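Local coordinates for TRAP solute Binding Protein (Uncultured marine bacterium, PDB 5I7I) that binds 3-hydroxybenzoate and probably serves as the solute-binding component of a TRAP transporter for aromatic acids, at residues 168-173 and 232-237; 245-250 and 256-261. All coordinates share one frame; numbering follows the deposited sequence.

Contact 1: residues 168-173 and 232-237; sequences RGPTRV and GLYTTP. With 3HB (3-hydroxybenzoic acid), chain C.
Pro170 and Thr171, where strand 166-169 gives way to helix 172-180, pack against Tyr234 and Thr236 of the loop leading into strand 237-243. The apolar part is modest. Pro170 presents the CG corner of its ring to both partners, reaching CE2 of Tyr234 obliquely at 4.5 Å and the methyl CG2 of Thr236 at 4.3 Å. Beside it the side chains of Thr171 and Thr236 run antiparallel past one another, bringing Thr171 CG2 within 3.4 Å of Thr236 OG1.

No hydrogen bond joins the two segments directly. Instead Glu106 bridges them, its OE2 hydrogen-bonded to the hydroxyls of both Thr171 and Thr236. Thr171 is also the N-cap of helix 172-180: a chi1 of 75° turns its OG1 back over the backbone, where it bonds to Ile174 N.

The ligand bonds belong to Arg168. Its NH1 donates to 3-hydroxybenzoate O1' at 2.9 Å, and its NH2 to O2' at 2.7 Å. Both bonds are nearly straight (170° and 172°), and the carboxylate carbon C1' lies at the guanidinium edge, in its plane. Pro170 CA lies 3.4 Å above one face, off-centre. The carbonyls of Val206 and Met188 accept from NH1 and NH2 respectively, fixing the group's rotation. A leucine here would probably leave the ligand carboxylate without its paired donors and both carbonyls without these bonds.

Pro170 CB adds a 3.5 Å contact to O2', while Tyr94 and Glu210 hydrogen-bond the ligand too. An arginine gripping the carboxylate with two bonds in a central pocket is the hallmark of TRAP solute-binding proteins of family 7.

Contact 2: residues 245-250 and 256-261; sequences AKYESL and KVIDNN
The phenol ring of Tyr247 meets Asp259 at its hydroxyl edge, with OD2 close to the ring plane, and Glu248 OE1 also lies at the edge, in plane. Ile258 CG2 approaches the ring obliquely, 4.2 Å from CD1. Lys137 makes a cation-pi contact with the same ring. The carboxylate of Asp259 is turned 55° from the ring, and the two side chains cross at about a right angle.

Their link is a very short hydrogen bond of 2.5 Å from Tyr247 OH to Asp259 OD2. Asp259 OD1 sits 3.6 Å from Tyr247 CE1 and forms a salt bridge with Lys137. With CG of Tyr247 placed opposite the backbone N (chi1 170°), the ring extends from helix 244-249 across to helix 252-259.

Next to this polar pair runs an apolar one. Leu250, following helix 244-249, crosses Ile258 at roughly a right angle, CD1 to CG1 at 3.8 Å. Met242 of strand 237-243 packs on both Tyr247 and Ile258, and Val25 of strand 25-31 on Leu250, so the helix pair rests on the sheet.

Hydrogen bonds within each segment tie its closing residues back to the preceding turn. Ser249 OG returns to Lys246 O. Asn261 ND2 donates to Val257 O at 2.9 Å, the acceptor lying 8° out of the amide plane of Asn261, whose ND2 and OD1 also bond to Glu54 and Lys50 of helix 38-54, respectively.

The salt bridge to Lys137 would be expected to favour an ionised Asp259, an anion able to accept from Tyr247 and Lys137 together; the tyrosine bond is too short to support more.

Overall arrangement
Contact 1 lies in the interior, its centre about 8 Å from that of the chain, and all its touching residues are buried; contact 2 is peripheral, its centre about 24 Å from the centre of the chain, and partly buried. Their centres are about 31 Å apart, nearest atoms about 16 Å, and they do not touch. Both border strand 237-243: the loop of contact 1 enters it, and the helices of contact 2 follow it and pack on it. Around the ligand, polarity is directed at a bound carboxylate, with the two segments joined through a third residue's carboxylate. At the periphery two consecutive helices bond directly, by a tyrosine-aspartate pair beside aliphatic packing.

Contact 1: residues 168-173 and 232-237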
ATOM      1  N   ARG A 168      -5.270   3.468  14.201  1.00  8.52           N
ATOM      2  CA  ARG A 168      -4.333   3.983  13.208  1.00  9.74           C
ATOM      3  C   ARG A 168      -4.727   3.560  11.793  1.00  6.86           C
ATOM      4  O   ARG A 168      -5.099   2.405  11.548  1.00  7.18           O
ATOM      5  CB  ARG A 168      -2.919   3.484  13.495  1.00  8.56           C
ATOM      6  CG  ARG A 168      -1.886   3.826  12.435  1.00  8.50           C
ATOM      7  CD  ARG A 168      -1.741   2.781  11.337  1.00  6.99           C
ATOM      8  NE  ARG A 168      -0.714   3.202  10.392  1.00  7.62           N
ATOM      9  CZ  ARG A 168      -0.403   2.570   9.262  1.00  6.23           C
ATOM     10  NH1 ARG A 168      -1.031   1.468   8.900  1.00  6.12           N
ATOM     11  NH2 ARG A 168       0.567   3.048   8.494  1.00  6.75           N
ATOM     12  N   GLY A 169      -4.599   4.488  10.853  1.00  8.04           N
ATOM     13  CA  GLY A 169      -4.601   4.181   9.448  1.00  6.58           C
ATOM     14  C   GLY A 169      -3.400   4.796   8.755  1.00  6.33           C
ATOM     15  O   GLY A 169      -2.754   5.698   9.293  1.00  8.33           O
ATOM     16  N   PRO A 170      -3.106   4.339   7.527  1.00  5.89           N
ATOM     17  CA  PRO A 170      -1.874   4.776   6.836  1.00  7.06           C
ATOM     18  C   PRO A 170      -1.990   6.091   6.089  1.00  7.59           C
ATOM     19  O   PRO A 170      -0.952   6.717   5.816  1.00  8.77           O
ATOM     20  CB  PRO A 170      -1.623   3.644   5.820  1.00  6.31           C
ATOM     21  CG  PRO A 170      -2.996   3.095   5.561  1.00  7.31           C
ATOM     22  CD  PRO A 170      -3.672   3.139   6.899  1.00  6.93           C
ATOM     23  N   THR A 171      -3.200   6.514   5.713  1.00  7.26           N
ATOM     24  CA  THR A 171      -3.400   7.665   4.849  1.00  8.50           C
ATOM     25  C   THR A 171      -4.701   8.348   5.232  1.00 10.30           C
ATOM     26  O   THR A 171      -5.510   7.818   5.990  1.00  9.57           O
ATOM     27  CB  THR A 171      -3.547   7.264   3.379  1.00  8.67           C
ATOM     28  OG1 THR A 171      -4.848   6.696   3.203  1.00  8.70           O
ATOM     29  CG2 THR A 171      -2.483   6.270   2.963  1.00  9.51           C
ATOM     30  N   ARG A 172      -4.896   9.535   4.664  1.00  9.64           N
ATOM     31  CA  ARG A 172      -6.079  10.316   4.961  1.00 10.19           C
ATOM     32  C   ARG A 172      -7.348   9.605   4.523  1.00  8.23           C
ATOM     33  O   ARG A 172      -8.363   9.666   5.221  1.00 10.58           O
ATOM     34  CB  ARG A 172      -5.954  11.669   4.270  1.00 13.12           C
ATOM     35  CG  ARG A 172      -7.050  12.637   4.636  1.00 28.24           C
ATOM     36  CD  ARG A 172      -6.691  14.032   4.137  1.00 41.33           C
ATOM     37  NE  ARG A 172      -5.539  14.608   4.837  1.00 37.20           N
ATOM     38  CZ  ARG A 172      -4.985  15.778   4.524  1.00 36.88           C
ATOM     39  NH1 ARG A 172      -5.464  16.493   3.516  1.00 38.27           N
ATOM     40  NH2 ARG A 172      -3.953  16.236   5.221  1.00 39.71           N
ATOM     41  N   VAL A 173      -7.330   8.965   3.360  1.00  9.51           N
ATOM     42  CA  VAL A 173      -8.514   8.236   2.921  1.00  8.67           C
ATOM     43  C   VAL A 173      -8.857   7.122   3.901  1.00  7.32           C
ATOM     44  O   VAL A 173     -10.025   6.941   4.275  1.00  8.38           O
ATOM     45  CB  VAL A 173      -8.351   7.722   1.477  1.00  9.82           C
ATOM     46  CG1 VAL A 173      -9.610   7.032   1.007  1.00 11.35           C
ATOM     47  CG2 VAL A 173      -8.004   8.868   0.539  1.00 15.70           C
ATOM     48  N   GLY A 232     -12.299  -6.822  -0.052  1.00  8.58           N
ATOM     49  CA  GLY A 232     -11.755  -6.607   1.266  1.00  6.78           C
ATOM     50  C   GLY A 232     -11.976  -5.188   1.744  1.00  6.27           C
ATOM     51  O   GLY A 232     -12.515  -4.330   1.048  1.00  7.15           O
ATOM     52  N   LEU A 233     -11.572  -4.946   2.989  1.00  7.12           N
ATOM     53  CA  LEU A 233     -11.907  -3.693   3.657  1.00  6.95           C
ATOM     54  C   LEU A 233     -11.351  -2.493   2.911  1.00  5.90           C
ATOM     55  O   LEU A 233     -12.077  -1.529   2.653  1.00  7.20           O
ATOM     56  CB  LEU A 233     -11.358  -3.741   5.082  1.00  8.98           C
ATOM     57  CG  LEU A 233     -11.749  -2.600   5.999  1.00 13.78           C
ATOM     58  CD1 LEU A 233     -13.265  -2.660   6.259  1.00 16.97           C
ATOM     59  CD2 LEU A 233     -10.948  -2.684   7.303  1.00 14.06           C
ATOM     60  N   TYR A 234     -10.073  -2.536   2.553  1.00  6.74           N
ATOM     61  CA  TYR A 234      -9.397  -1.440   1.877  1.00  5.45           C
ATOM     62  C   TYR A 234      -8.036  -1.961   1.458  1.00  6.21           C
ATOM     63  O   TYR A 234      -7.561  -2.996   1.951  1.00  5.95           O
ATOM     64  CB  TYR A 234      -9.195  -0.217   2.802  1.00  6.14           C
ATOM     65  CG  TYR A 234      -8.031  -0.466   3.743  1.00  6.21           C
ATOM     66  CD1 TYR A 234      -8.183  -1.244   4.875  1.00  6.89           C
ATOM     67  CD2 TYR A 234      -6.752   0.018   3.451  1.00  6.44           C
ATOM     68  CE1 TYR A 234      -7.106  -1.535   5.698  1.00  7.63           C
ATOM     69  CE2 TYR A 234      -5.657  -0.285   4.281  1.00  6.07           C
ATOM     70  CZ  TYR A 234      -5.844  -1.058   5.394  1.00  8.09           C
ATOM     71  OH  TYR A 234      -4.792  -1.419   6.215  1.00  7.57           O
ATOM     72  N   THR A 235      -7.401  -1.213   0.565  1.00  6.04           N
ATOM     73  CA  THR A 235      -5.969  -1.332   0.364  1.00  6.01           C
ATOM     74  C   THR A 235      -5.422   0.067   0.180  1.00  4.71           C
ATOM     75  O   THR A 235      -6.176   1.044   0.099  1.00  6.10           O
ATOM     76  CB  THR A 235      -5.623  -2.227  -0.834  1.00  5.75           C
ATOM     77  OG1 THR A 235      -4.231  -2.484  -0.815  1.00  6.63           O
ATOM     78  CG2 THR A 235      -5.955  -1.557  -2.153  1.00  7.32           C
ATOM     79  N   THR A 236      -4.096   0.171   0.119  1.00  5.68           N
ATOM     80  CA  THR A 236      -3.478   1.466  -0.149  1.00  7.10           C
ATOM     81  C   THR A 236      -2.352   1.305  -1.173  1.00  6.84           C
ATOM     82  O   THR A 236      -1.581   0.333  -1.102  1.00  7.53           O
ATOM     83  CB  THR A 236      -3.015   2.183   1.138  1.00  7.68           C
ATOM     84  OG1 THR A 236      -2.837   3.584   0.919  1.00  8.90           O
ATOM     85  CG2 THR A 236      -1.720   1.583   1.690  1.00  7.82           C
ATOM     86  N   PRO A 237      -2.293   2.171  -2.181  1.00  5.84           N
ATOM     87  CA  PRO A 237      -1.285   2.008  -3.235  1.00  5.57           C
ATOM     88  C   PRO A 237       0.139   2.267  -2.774  1.00  6.22           C
ATOM     89  O   PRO A 237       0.432   3.247  -2.080  1.00  6.55           O
ATOM     90  CB  PRO A 237      -1.717   3.013  -4.301  1.00  6.29           C
ATOM     91  CG  PRO A 237      -3.162   3.095  -4.134  1.00  7.15           C
ATOM     92  CD  PRO A 237      -3.394   3.024  -2.652  1.00  6.35           C
TER
HETATM   93  C1' 3HB C 401       0.987   0.762   5.969  1.00  6.71           C
HETATM   94  O1' 3HB C 401      -0.153   0.430   6.385  1.00  6.21           O
HETATM   95  O2' 3HB C 401       1.421   1.924   6.176  1.00  6.74           O
HETATM   96  C1  3HB C 401       1.881  -0.254   5.271  1.00  5.35           C
HETATM   97  C2  3HB C 401       1.349  -1.488   4.901  1.00  6.65           C
HETATM   98  C3  3HB C 401       2.140  -2.421   4.278  1.00  6.31           C
HETATM   99  C4  3HB C 401       3.463  -2.157   4.042  1.00  5.94           C
HETATM  100  C5  3HB C 401       3.998  -0.924   4.406  1.00  6.92           C
HETATM  101  C6  3HB C 401       3.214   0.028   5.024  1.00  6.66           C
HETATM  102  O3  3HB C 401       1.594  -3.631   3.918  1.00  7.59           O

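Contact 2: residues 245-250 and 256-261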
ATOM      1  N   ALA A 245      15.361  11.671 -14.542  1.00  9.81           N
ATOM      2  CA  ALA A 245      16.608  12.039 -15.206  1.00 10.49           C
ATOM      3  C   ALA A 245      17.593  10.875 -15.195  1.00 11.38           C
ATOM      4  O   ALA A 245      18.310  10.644 -16.181  1.00 11.09           O
ATOM      5  CB  ALA A 245      17.210  13.271 -14.534  1.00 12.14           C
ATOM      6  N   LYS A 246      17.623  10.115 -14.097  1.00  9.57           N
ATOM      7  CA  LYS A 246      18.539   8.988 -14.000  1.00 10.99           C
ATOM      8  C   LYS A 246      18.157   7.897 -14.993  1.00  9.30           C
ATOM      9  O   LYS A 246      19.014   7.363 -15.707  1.00 10.09           O
ATOM     10  CB  LYS A 246      18.586   8.450 -12.570  1.00  8.95           C
ATOM     11  CG  LYS A 246      19.667   7.383 -12.335  1.00 10.49           C
ATOM     12  CD  LYS A 246      21.082   7.932 -12.491  1.00 18.47           C
ATOM     13  CE  LYS A 246      22.110   6.911 -12.033  1.00 23.44           C
ATOM     14  NZ  LYS A 246      23.418   7.551 -11.721  1.00 38.61           N
ATOM     15  N   TYR A 247      16.869   7.558 -15.065  1.00  8.96           N
ATOM     16  CA  TYR A 247      16.415   6.637 -16.100  1.00  9.36           C
ATOM     17  C   TYR A 247      16.788   7.149 -17.493  1.00 11.62           C
ATOM     18  O   TYR A 247      17.292   6.396 -18.331  1.00 10.36           O
ATOM     19  CB  TYR A 247      14.902   6.425 -16.006  1.00  9.16           C
ATOM     20  CG  TYR A 247      14.336   5.659 -17.198  1.00  9.71           C
ATOM     21  CD1 TYR A 247      14.432   4.273 -17.284  1.00 11.13           C
ATOM     22  CD2 TYR A 247      13.720   6.335 -18.246  1.00 10.97           C
ATOM     23  CE1 TYR A 247      13.923   3.579 -18.382  1.00 11.74           C
ATOM     24  CE2 TYR A 247      13.217   5.658 -19.345  1.00 13.08           C
ATOM     25  CZ  TYR A 247      13.302   4.270 -19.396  1.00 11.13           C
ATOM     26  OH  TYR A 247      12.803   3.590 -20.483  1.00 13.29           O
ATOM     27  N   GLU A 248      16.527   8.437 -17.771  1.00 10.24           N
ATOM     28  CA  GLU A 248      16.786   8.954 -19.114  1.00 11.66           C
ATOM     29  C   GLU A 248      18.272   8.957 -19.451  1.00 12.01           C
ATOM     30  O   GLU A 248      18.639   8.869 -20.629  1.00 14.36           O
ATOM     31  CB  GLU A 248      16.185  10.355 -19.281  1.00 14.16           C
ATOM     32  CG  GLU A 248      14.661  10.347 -19.338  1.00 12.44           C
ATOM     33  CD  GLU A 248      14.122   9.496 -20.475  1.00 17.27           C
ATOM     34  OE1 GLU A 248      13.008   8.950 -20.314  1.00 24.84           O
ATOM     35  OE2 GLU A 248      14.796   9.356 -21.510  1.00 22.77           O
ATOM     36  N   SER A 249      19.145   9.029 -18.444  1.00 13.36           N
ATOM     37  CA  SER A 249      20.586   8.998 -18.662  1.00 14.39           C
ATOM     38  C   SER A 249      21.120   7.611 -18.991  1.00 12.99           C
ATOM     39  O   SER A 249      22.267   7.494 -19.436  1.00 15.27           O
ATOM     40  CB  SER A 249      21.317   9.490 -17.411  1.00 12.28           C
ATOM     41  OG  SER A 249      21.438   8.447 -16.439  1.00 15.10           O
ATOM     42  N   LEU A 250      20.336   6.569 -18.762  1.00 12.97           N
ATOM     43  CA  LEU A 250      20.805   5.216 -19.011  1.00 14.26           C
ATOM     44  C   LEU A 250      20.942   4.964 -20.504  1.00 14.78           C
ATOM     45  O   LEU A 250      20.218   5.534 -21.327  1.00 13.56           O
ATOM     46  CB  LEU A 250      19.819   4.193 -18.455  1.00 11.67           C
ATOM     47  CG  LEU A 250      19.566   4.213 -16.948  1.00 12.98           C
ATOM     48  CD1 LEU A 250      18.505   3.180 -16.592  1.00 13.43           C
ATOM     49  CD2 LEU A 250      20.848   3.925 -16.198  1.00 16.93           C
ATOM     50  N   LYS A 256      16.388  -0.884 -21.454  1.00 12.53           N
ATOM     51  CA  LYS A 256      15.644  -2.095 -21.769  1.00 11.71           C
ATOM     52  C   LYS A 256      15.644  -3.079 -20.610  1.00 11.96           C
ATOM     53  O   LYS A 256      14.647  -3.778 -20.396  1.00 13.20           O
ATOM     54  CB  LYS A 256      16.196  -2.736 -23.037  1.00 15.44           C
ATOM     55  CG  LYS A 256      15.879  -1.957 -24.288  1.00 19.66           C
ATOM     56  CD  LYS A 256      16.527  -2.613 -25.499  1.00 21.08           C
ATOM     57  CE  LYS A 256      16.568  -1.696 -26.691  1.00 36.32           C
ATOM     58  NZ  LYS A 256      15.244  -1.119 -26.992  1.00 33.76           N
ATOM     59  N   VAL A 257      16.742  -3.163 -19.853  1.00 11.06           N
ATOM     60  CA  VAL A 257      16.735  -4.007 -18.657  1.00 11.92           C
ATOM     61  C   VAL A 257      15.729  -3.476 -17.639  1.00  9.75           C
ATOM     62  O   VAL A 257      14.931  -4.235 -17.060  1.00 10.14           O
ATOM     63  CB  VAL A 257      18.148  -4.115 -18.059  1.00 14.00           C
ATOM     64  CG1 VAL A 257      18.085  -4.836 -16.707  1.00 12.86           C
ATOM     65  CG2 VAL A 257      19.088  -4.829 -19.028  1.00 12.92           C
ATOM     66  N   ILE A 258      15.755  -2.168 -17.390  1.00  9.31           N
ATOM     67  CA  ILE A 258      14.814  -1.591 -16.441  1.00  9.41           C
ATOM     68  C   ILE A 258      13.382  -1.843 -16.903  1.00  8.53           C
ATOM     69  O   ILE A 258      12.527  -2.280 -16.122  1.00  9.54           O
ATOM     70  CB  ILE A 258      15.082  -0.089 -16.234  1.00  9.41           C
ATOM     71  CG1 ILE A 258      16.470   0.158 -15.615  1.00 10.98           C
ATOM     72  CG2 ILE A 258      13.956   0.543 -15.383  1.00 11.89           C
ATOM     73  CD1 ILE A 258      16.681  -0.473 -14.235  1.00 15.12           C
ATOM     74  N   ASP A 259      13.108  -1.612 -18.189  1.00 10.33           N
ATOM     75  CA  ASP A 259      11.733  -1.721 -18.674  1.00 12.36           C
ATOM     76  C   ASP A 259      11.257  -3.166 -18.720  1.00 13.26           C
ATOM     77  O   ASP A 259      10.057  -3.422 -18.547  1.00 15.20           O
ATOM     78  CB  ASP A 259      11.610  -1.003 -20.010  1.00 13.44           C
ATOM     79  CG  ASP A 259      11.786   0.510 -19.860  1.00 12.12           C
ATOM     80  OD1 ASP A 259      11.359   1.037 -18.816  1.00 18.10           O
ATOM     81  OD2 ASP A 259      12.318   1.174 -20.761  1.00 18.04           O
ATOM     82  N   ASN A 260      12.174  -4.118 -18.879  1.00 11.68           N
ATOM     83  CA  ASN A 260      11.853  -5.535 -18.759  1.00 11.10           C
ATOM     84  C   ASN A 260      11.544  -5.912 -17.320  1.00 10.93           C
ATOM     85  O   ASN A 260      11.049  -7.017 -17.064  1.00 14.60           O
ATOM     86  CB  ASN A 260      13.022  -6.369 -19.292  1.00 11.35           C
ATOM     87  CG  ASN A 260      12.692  -7.859 -19.441  1.00 18.74           C
ATOM     88  OD1 ASN A 260      13.402  -8.723 -18.916  1.00 27.15           O
ATOM     89  ND2 ASN A 260      11.644  -8.158 -20.185  1.00 25.82           N
ATOM     90  N   ASN A 261      11.822  -5.021 -16.395  1.00  9.32           N
ATOM     91  CA  ASN A 261      11.566  -5.195 -14.977  1.00 10.02           C
ATOM     92  C   ASN A 261      10.697  -4.073 -14.448  1.00 10.23           C
ATOM     93  O   ASN A 261      10.913  -3.552 -13.355  1.00  9.68           O
ATOM     94  CB  ASN A 261      12.892  -5.289 -14.237  1.00 11.98           C
ATOM     95  CG  ASN A 261      13.588  -6.585 -14.524  1.00 11.98           C
ATOM     96  OD1 ASN A 261      13.236  -7.601 -13.946  1.00 12.74           O
ATOM     97  ND2 ASN A 261      14.533  -6.579 -15.464  1.00 10.77           N
TER